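PsaG (Dunaliella salina, PDB 6SL5) is a small subunit of photosystem I that binds chlorophyll a and beta-carotene, probably helping to hold peripheral antenna at the edge of the complex. Local coordinates at residues H[19-27]-H[61-69]. Residues are numbered along the deposited sequence; the frame is centred on the assembly and turned at random.
Sequences RFVFLPYQR and TKSKDPSGF. With CLA (chlorophyll a), chain B.
R19 and K62 meet beside a chlorophyll a and illustrate how a pigment pocket can be walled by a helix end and a distant loop. The guanidinium of R19 lies with one face under CE of K62, 3.3 Å from its plane. R19 NE is 3.6 Å from CLA C4B, which sits at the guanidinium edge, near its plane. The aliphatic part of K62 runs over the chlorin, its CD 3.2 Å from CLA NA, and a bend at chi3 (43°) turns the amine away from the macrocycle to lie against the R19 CG methylene, where two like charges come close. F20 brings CZ obliquely against the chlorophyll, 3.4 Å from CLA CAB. R19 also gives a weak hydrogen bond from NH2 to the carbonyl O of S63 (3.4 Å). Shortening R19 to an alanine is likely to open a gap beside the chlorin and to cost the S63 carbonyl this donor. Next to this close-set region, L23 fits its branched end against the D65 backbone carbonyl and CB.

S63 and K64 form the solvent side, K64 passing its CE along the guanidinium edge of R19. The R27 end is partly exposed: R27 and D65 form a salt bridge, NE to OD2 at 2.8 Å, with the two planes 34° apart and a poorly aligned N-H; NH2 bonds weakly to P66 O.

The contact thus sets the loop ahead of helix 70-73 against the junction where helix 3-20 gives way to helix 23-29.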
ATOM      1  N   ARG H  19      10.090  61.195  29.083  1.00  0.00           N
ATOM      2  CA  ARG H  19      10.648  61.632  30.396  1.00  0.00           C
ATOM      3  C   ARG H  19       9.596  62.327  31.271  1.00  0.00           C
ATOM      4  O   ARG H  19       9.799  62.366  32.499  1.00  0.00           O
ATOM      5  CB  ARG H  19      11.880  62.521  30.187  1.00  0.00           C
ATOM      6  CG  ARG H  19      12.584  62.927  31.474  1.00  0.00           C
ATOM      7  CD  ARG H  19      11.886  64.061  32.201  1.00  0.00           C
ATOM      8  NE  ARG H  19      12.622  64.495  33.380  1.00  0.00           N
ATOM      9  CZ  ARG H  19      12.332  64.134  34.624  1.00  0.00           C
ATOM     10  NH1 ARG H  19      11.310  63.329  34.859  1.00  0.00           N
ATOM     11  NH2 ARG H  19      13.061  64.581  35.630  1.00  0.00           N
ATOM     12  N   PHE H  20       8.535  62.879  30.672  1.00  0.00           N
ATOM     13  CA  PHE H  20       7.514  63.564  31.440  1.00  0.00           C
ATOM     14  C   PHE H  20       6.185  62.839  31.548  1.00  0.00           C
ATOM     15  O   PHE H  20       5.518  62.986  32.573  1.00  0.00           O
ATOM     16  CB  PHE H  20       7.244  64.945  30.834  1.00  0.00           C
ATOM     17  CG  PHE H  20       8.281  65.971  31.165  1.00  0.00           C
ATOM     18  CD1 PHE H  20       8.647  66.916  30.226  1.00  0.00           C
ATOM     19  CD2 PHE H  20       8.859  66.016  32.421  1.00  0.00           C
ATOM     20  CE1 PHE H  20       9.588  67.875  30.519  1.00  0.00           C
ATOM     21  CE2 PHE H  20       9.800  66.978  32.725  1.00  0.00           C
ATOM     22  CZ  PHE H  20      10.166  67.900  31.769  1.00  0.00           C
ATOM     23  N   VAL H  21       5.750  62.081  30.544  1.00  0.00           N
ATOM     24  CA  VAL H  21       4.440  61.453  30.640  1.00  0.00           C
ATOM     25  C   VAL H  21       4.460  59.935  30.480  1.00  0.00           C
ATOM     26  O   VAL H  21       3.496  59.274  30.897  1.00  0.00           O
ATOM     27  CB  VAL H  21       3.468  62.103  29.626  1.00  0.00           C
ATOM     28  CG1 VAL H  21       3.639  61.537  28.240  1.00  0.00           C
ATOM     29  CG2 VAL H  21       2.018  62.029  30.094  1.00  0.00           C
ATOM     30  N   PHE H  22       5.508  59.328  29.924  1.00  0.00           N
ATOM     31  CA  PHE H  22       5.532  57.878  29.762  1.00  0.00           C
ATOM     32  C   PHE H  22       6.578  57.197  30.620  1.00  0.00           C
ATOM     33  O   PHE H  22       6.787  55.991  30.482  1.00  0.00           O
ATOM     34  CB  PHE H  22       5.745  57.510  28.298  1.00  0.00           C
ATOM     35  CG  PHE H  22       4.552  57.770  27.456  1.00  0.00           C
ATOM     36  CD1 PHE H  22       3.349  57.148  27.747  1.00  0.00           C
ATOM     37  CD2 PHE H  22       4.610  58.656  26.399  1.00  0.00           C
ATOM     38  CE1 PHE H  22       2.233  57.387  26.991  1.00  0.00           C
ATOM     39  CE2 PHE H  22       3.491  58.913  25.645  1.00  0.00           C
ATOM     40  CZ  PHE H  22       2.307  58.265  25.932  1.00  0.00           C
ATOM     41  N   LEU H  23       7.227  57.929  31.495  1.00  0.00           N
ATOM     42  CA  LEU H  23       8.231  57.320  32.352  1.00  0.00           C
ATOM     43  C   LEU H  23       7.600  56.497  33.483  1.00  0.00           C
ATOM     44  O   LEU H  23       7.992  55.327  33.615  1.00  0.00           O
ATOM     45  CB  LEU H  23       9.201  58.396  32.868  1.00  0.00           C
ATOM     46  CG  LEU H  23      10.598  58.077  33.400  1.00  0.00           C
ATOM     47  CD1 LEU H  23      11.414  59.348  33.468  1.00  0.00           C
ATOM     48  CD2 LEU H  23      10.517  57.497  34.776  1.00  0.00           C
ATOM     49  N   PRO H  24       6.681  57.018  34.333  1.00  0.00           N
ATOM     50  CA  PRO H  24       6.148  56.150  35.397  1.00  0.00           C
ATOM     51  C   PRO H  24       5.333  54.999  34.865  1.00  0.00           C
ATOM     52  O   PRO H  24       5.297  53.944  35.501  1.00  0.00           O
ATOM     53  CB  PRO H  24       5.299  57.102  36.250  1.00  0.00           C
ATOM     54  CG  PRO H  24       4.880  58.125  35.327  1.00  0.00           C
ATOM     55  CD  PRO H  24       6.065  58.360  34.463  1.00  0.00           C
ATOM     56  N   TYR H  25       4.718  55.161  33.693  1.00  0.00           N
ATOM     57  CA  TYR H  25       3.975  54.066  33.098  1.00  0.00           C
ATOM     58  C   TYR H  25       4.926  52.972  32.640  1.00  0.00           C
ATOM     59  O   TYR H  25       4.635  51.785  32.811  1.00  0.00           O
ATOM     60  CB  TYR H  25       3.128  54.571  31.938  1.00  0.00           C
ATOM     61  CG  TYR H  25       2.451  53.462  31.191  1.00  0.00           C
ATOM     62  CD1 TYR H  25       1.605  52.582  31.845  1.00  0.00           C
ATOM     63  CD2 TYR H  25       2.652  53.290  29.833  1.00  0.00           C
ATOM     64  CE1 TYR H  25       0.984  51.573  31.168  1.00  0.00           C
ATOM     65  CE2 TYR H  25       2.023  52.281  29.151  1.00  0.00           C
ATOM     66  CZ  TYR H  25       1.203  51.416  29.819  1.00  0.00           C
ATOM     67  OH  TYR H  25       0.589  50.404  29.124  1.00  0.00           O
ATOM     68  N   GLN H  26       6.088  53.352  32.096  1.00  0.00           N
ATOM     69  CA  GLN H  26       7.064  52.356  31.663  1.00  0.00           C
ATOM     70  C   GLN H  26       7.675  51.641  32.856  1.00  0.00           C
ATOM     71  O   GLN H  26       7.852  50.418  32.829  1.00  0.00           O
ATOM     72  CB  GLN H  26       8.181  52.994  30.844  1.00  0.00           C
ATOM     73  CG  GLN H  26       9.062  51.951  30.184  1.00  0.00           C
ATOM     74  CD  GLN H  26      10.457  52.443  29.924  1.00  0.00           C
ATOM     75  OE1 GLN H  26      10.654  53.562  29.456  1.00  0.00           O
ATOM     76  NE2 GLN H  26      11.441  51.612  30.235  1.00  0.00           N
ATOM     77  N   ARG H  27       8.001  52.393  33.914  1.00  0.00           N
ATOM     78  CA  ARG H  27       8.580  51.781  35.103  1.00  0.00           C
ATOM     79  C   ARG H  27       7.575  50.883  35.806  1.00  0.00           C
ATOM     80  O   ARG H  27       7.938  49.807  36.282  1.00  0.00           O
ATOM     81  CB  ARG H  27       9.110  52.856  36.039  1.00  0.00           C
ATOM     82  CG  ARG H  27      10.205  53.681  35.412  1.00  0.00           C
ATOM     83  CD  ARG H  27      11.358  52.816  34.925  1.00  0.00           C
ATOM     84  NE  ARG H  27      12.431  53.630  34.362  1.00  0.00           N
ATOM     85  CZ  ARG H  27      13.450  53.143  33.662  1.00  0.00           C
ATOM     86  NH1 ARG H  27      13.534  51.843  33.433  1.00  0.00           N
ATOM     87  NH2 ARG H  27      14.384  53.958  33.187  1.00  0.00           N
ATOM     88  N   THR H  61      20.125  59.482  39.155  1.00  0.00           N
ATOM     89  CA  THR H  61      21.023  60.635  38.877  1.00  0.00           C
ATOM     90  C   THR H  61      20.144  61.870  38.662  1.00  0.00           C
ATOM     91  O   THR H  61      20.547  62.974  39.079  1.00  0.00           O
ATOM     92  CB  THR H  61      21.897  60.350  37.650  1.00  0.00           C
ATOM     93  OG1 THR H  61      22.432  59.034  37.786  1.00  0.00           O
ATOM     94  CG2 THR H  61      23.023  61.349  37.488  1.00  0.00           C
ATOM     95  N   LYS H  62      18.958  61.650  38.086  1.00  0.00           N
ATOM     96  CA  LYS H  62      17.953  62.709  37.815  1.00  0.00           C
ATOM     97  C   LYS H  62      16.915  62.666  38.943  1.00  0.00           C
ATOM     98  O   LYS H  62      17.313  62.410  40.096  1.00  0.00           O
ATOM     99  CB  LYS H  62      17.311  62.465  36.444  1.00  0.00           C
ATOM    100  CG  LYS H  62      16.792  63.687  35.697  1.00  0.00           C
ATOM    101  CD  LYS H  62      16.049  63.303  34.436  1.00  0.00           C
ATOM    102  CE  LYS H  62      15.126  62.121  34.642  1.00  0.00           C
ATOM    103  NZ  LYS H  62      14.785  61.461  33.359  1.00  0.00           N
ATOM    104  N   SER H  63      15.645  62.942  38.634  1.00  0.00           N
ATOM    105  CA  SER H  63      14.576  62.919  39.667  1.00  0.00           C
ATOM    106  C   SER H  63      13.350  62.166  39.136  1.00  0.00           C
ATOM    107  O   SER H  63      13.224  62.040  37.900  1.00  0.00           O
ATOM    108  CB  SER H  63      14.227  64.314  40.116  1.00  0.00           C
ATOM    109  OG  SER H  63      15.388  65.009  40.543  1.00  0.00           O
ATOM    110  N   LYS H  64      12.520  61.644  40.044  1.00  0.00           N
ATOM    111  CA  LYS H  64      11.283  60.905  39.671  1.00  0.00           C
ATOM    112  C   LYS H  64      11.616  59.761  38.704  1.00  0.00           C
ATOM    113  O   LYS H  64      10.923  59.667  37.668  1.00  0.00           O
ATOM    114  CB  LYS H  64      10.237  61.855  39.080  1.00  0.00           C
ATOM    115  CG  LYS H  64       8.833  61.275  38.959  1.00  0.00           C
ATOM    116  CD  LYS H  64       7.974  61.996  37.946  1.00  0.00           C
ATOM    117  CE  LYS H  64       8.440  61.783  36.521  1.00  0.00           C
ATOM    118  NZ  LYS H  64       7.464  62.309  35.537  1.00  0.00           N
ATOM    119  N   ASP H  65      12.660  58.983  39.023  1.00  0.00           N
ATOM    120  CA  ASP H  65      13.149  57.801  38.250  1.00  0.00           C
ATOM    121  C   ASP H  65      13.855  58.244  36.960  1.00  0.00           C
ATOM    122  O   ASP H  65      13.165  58.538  35.965  1.00  0.00           O
ATOM    123  CB  ASP H  65      12.086  56.708  38.085  1.00  0.00           C
ATOM    124  CG  ASP H  65      12.631  55.408  37.517  1.00  0.00           C
ATOM    125  OD1 ASP H  65      12.466  54.365  38.178  1.00  0.00           O
ATOM    126  OD2 ASP H  65      13.210  55.450  36.412  1.00  0.00           O
ATOM    127  N   PRO H  66      15.206  58.280  36.937  1.00  0.00           N
ATOM    128  CA  PRO H  66      15.975  58.707  35.763  1.00  0.00           C
ATOM    129  C   PRO H  66      16.196  57.580  34.746  1.00  0.00           C
ATOM    130  O   PRO H  66      15.641  56.510  34.923  1.00  0.00           O
ATOM    131  CB  PRO H  66      17.352  59.071  36.343  1.00  0.00           C
ATOM    132  CG  PRO H  66      17.208  58.923  37.845  1.00  0.00           C
ATOM    133  CD  PRO H  66      16.082  57.934  38.049  1.00  0.00           C
ATOM    134  N   SER H  67      17.010  57.850  33.718  1.00  0.00           N
ATOM    135  CA  SER H  67      17.321  56.851  32.702  1.00  0.00           C
ATOM    136  C   SER H  67      18.683  57.149  32.096  1.00  0.00           C
ATOM    137  O   SER H  67      18.867  58.188  31.457  1.00  0.00           O
ATOM    138  CB  SER H  67      16.240  56.805  31.623  1.00  0.00           C
ATOM    139  OG  SER H  67      15.864  58.105  31.206  1.00  0.00           O
ATOM    140  N   GLY H  68      19.627  56.235  32.296  1.00  0.00           N
ATOM    141  CA  GLY H  68      20.968  56.379  31.764  1.00  0.00           C
ATOM    142  C   GLY H  68      20.958  56.016  30.301  1.00  0.00           C
ATOM    143  O   GLY H  68      21.300  56.836  29.450  1.00  0.00           O
ATOM    144  N   PHE H  69      20.557  54.778  30.002  1.00  0.00           N
ATOM    145  CA  PHE H  69      20.455  54.302  28.632  1.00  0.00           C
ATOM    146  C   PHE H  69      19.081  54.545  28.052  1.00  0.00           C
ATOM    147  O   PHE H  69      18.912  54.390  26.848  1.00  0.00           O
ATOM    148  CB  PHE H  69      20.766  52.809  28.522  1.00  0.00           C
ATOM    149  CG  PHE H  69      22.216  52.480  28.689  1.00  0.00           C
ATOM    150  CD1 PHE H  69      23.120  52.687  27.656  1.00  0.00           C
ATOM    151  CD2 PHE H  69      22.675  51.950  29.881  1.00  0.00           C
ATOM    152  CE1 PHE H  69      24.461  52.376  27.821  1.00  0.00           C
ATOM    153  CE2 PHE H  69      24.009  51.638  30.053  1.00  0.00           C
ATOM    154  CZ  PHE H  69      24.902  51.850  29.023  1.00  0.00           C
TER
HETATM  155 MG   CLA B1602      16.976  66.613  34.046  1.00  0.00          MG
HETATM  156  CHA CLA B1602      19.888  65.247  35.341  1.00  0.00           C
HETATM  157  CHB CLA B1602      17.345  64.775  31.166  1.00  0.00           C
HETATM  158  CHC CLA B1602      14.176  67.963  32.973  1.00  0.00           C
HETATM  159  CHD CLA B1602      16.658  68.517  37.042  1.00  0.00           C
HETATM  160  NA  CLA B1602      18.465  65.153  33.313  1.00  0.00           N
HETATM  161  C1A CLA B1602      19.548  64.733  33.965  1.00  0.00           C
HETATM  162  C2A CLA B1602      20.338  63.729  33.174  1.00  0.00           C
HETATM  163  C3A CLA B1602      19.517  63.601  31.877  1.00  0.00           C
HETATM  164  C4A CLA B1602      18.373  64.552  32.103  1.00  0.00           C
HETATM  165  CMA CLA B1602      20.223  63.559  30.527  1.00  0.00           C
HETATM  166  CAA CLA B1602      20.359  62.391  33.898  1.00  0.00           C
HETATM  167  CBA CLA B1602      21.785  61.947  34.191  1.00  0.00           C
HETATM  168  CGA CLA B1602      21.911  60.472  33.895  1.00  0.00           C
HETATM  169  O1A CLA B1602      21.280  59.670  34.563  1.00  0.00           O
HETATM  170  O2A CLA B1602      22.707  60.089  32.916  1.00  0.00           O
HETATM  171  NB  CLA B1602      15.915  66.396  32.328  1.00  0.00           N
HETATM  172  C1B CLA B1602      16.216  65.620  31.246  1.00  0.00           C
HETATM  173  C2B CLA B1602      15.198  65.791  30.235  1.00  0.00           C
HETATM  174  C3B CLA B1602      14.314  66.693  30.758  1.00  0.00           C
HETATM  175  C4B CLA B1602      14.783  67.069  32.088  1.00  0.00           C
HETATM  176  CMB CLA B1602      15.131  65.125  28.886  1.00  0.00           C
HETATM  177  CAB CLA B1602      13.088  67.221  30.120  1.00  0.00           C
HETATM  178  CBB CLA B1602      12.821  66.951  28.659  1.00  0.00           C
HETATM  179  NC  CLA B1602      15.633  67.996  34.890  1.00  0.00           N
HETATM  180  C1C CLA B1602      14.547  68.427  34.258  1.00  0.00           C
HETATM  181  C2C CLA B1602      13.785  69.431  35.042  1.00  0.00           C
HETATM  182  C3C CLA B1602      14.499  69.565  36.200  1.00  0.00           C
HETATM  183  C4C CLA B1602      15.649  68.672  36.094  1.00  0.00           C
HETATM  184  CMC CLA B1602      12.512  70.128  34.642  1.00  0.00           C
HETATM  185  CAC CLA B1602      14.170  70.472  37.360  1.00  0.00           C
HETATM  186  CBC CLA B1602      14.487  71.903  36.984  1.00  0.00           C
HETATM  187  ND  CLA B1602      17.931  66.888  35.767  1.00  0.00           N
HETATM  188  C1D CLA B1602      17.757  67.639  36.894  1.00  0.00           C
HETATM  189  C2D CLA B1602      18.820  67.430  37.870  1.00  0.00           C
HETATM  190  C3D CLA B1602      19.639  66.495  37.248  1.00  0.00           C
HETATM  191  C4D CLA B1602      19.101  66.181  36.002  1.00  0.00           C
HETATM  192  CMD CLA B1602      19.117  67.984  39.239  1.00  0.00           C
HETATM  193  CAD CLA B1602      20.856  65.733  37.442  1.00  0.00           C
HETATM  194  OBD CLA B1602      21.693  65.955  38.301  1.00  0.00           O
HETATM  195  CBD CLA B1602      21.062  64.884  36.221  1.00  0.00           C
HETATM  196  CGD CLA B1602      22.341  65.278  35.542  1.00  0.00           C
HETATM  197  O1D CLA B1602      22.794  66.404  35.668  1.00  0.00           O
HETATM  198  O2D CLA B1602      22.991  64.398  34.787  1.00  0.00           O
HETATM  199  CED CLA B1602      24.330  64.101  35.179  1.00  0.00           C
HETATM  200  C1  CLA B1602      22.793  60.896  31.702  1.00  0.00           C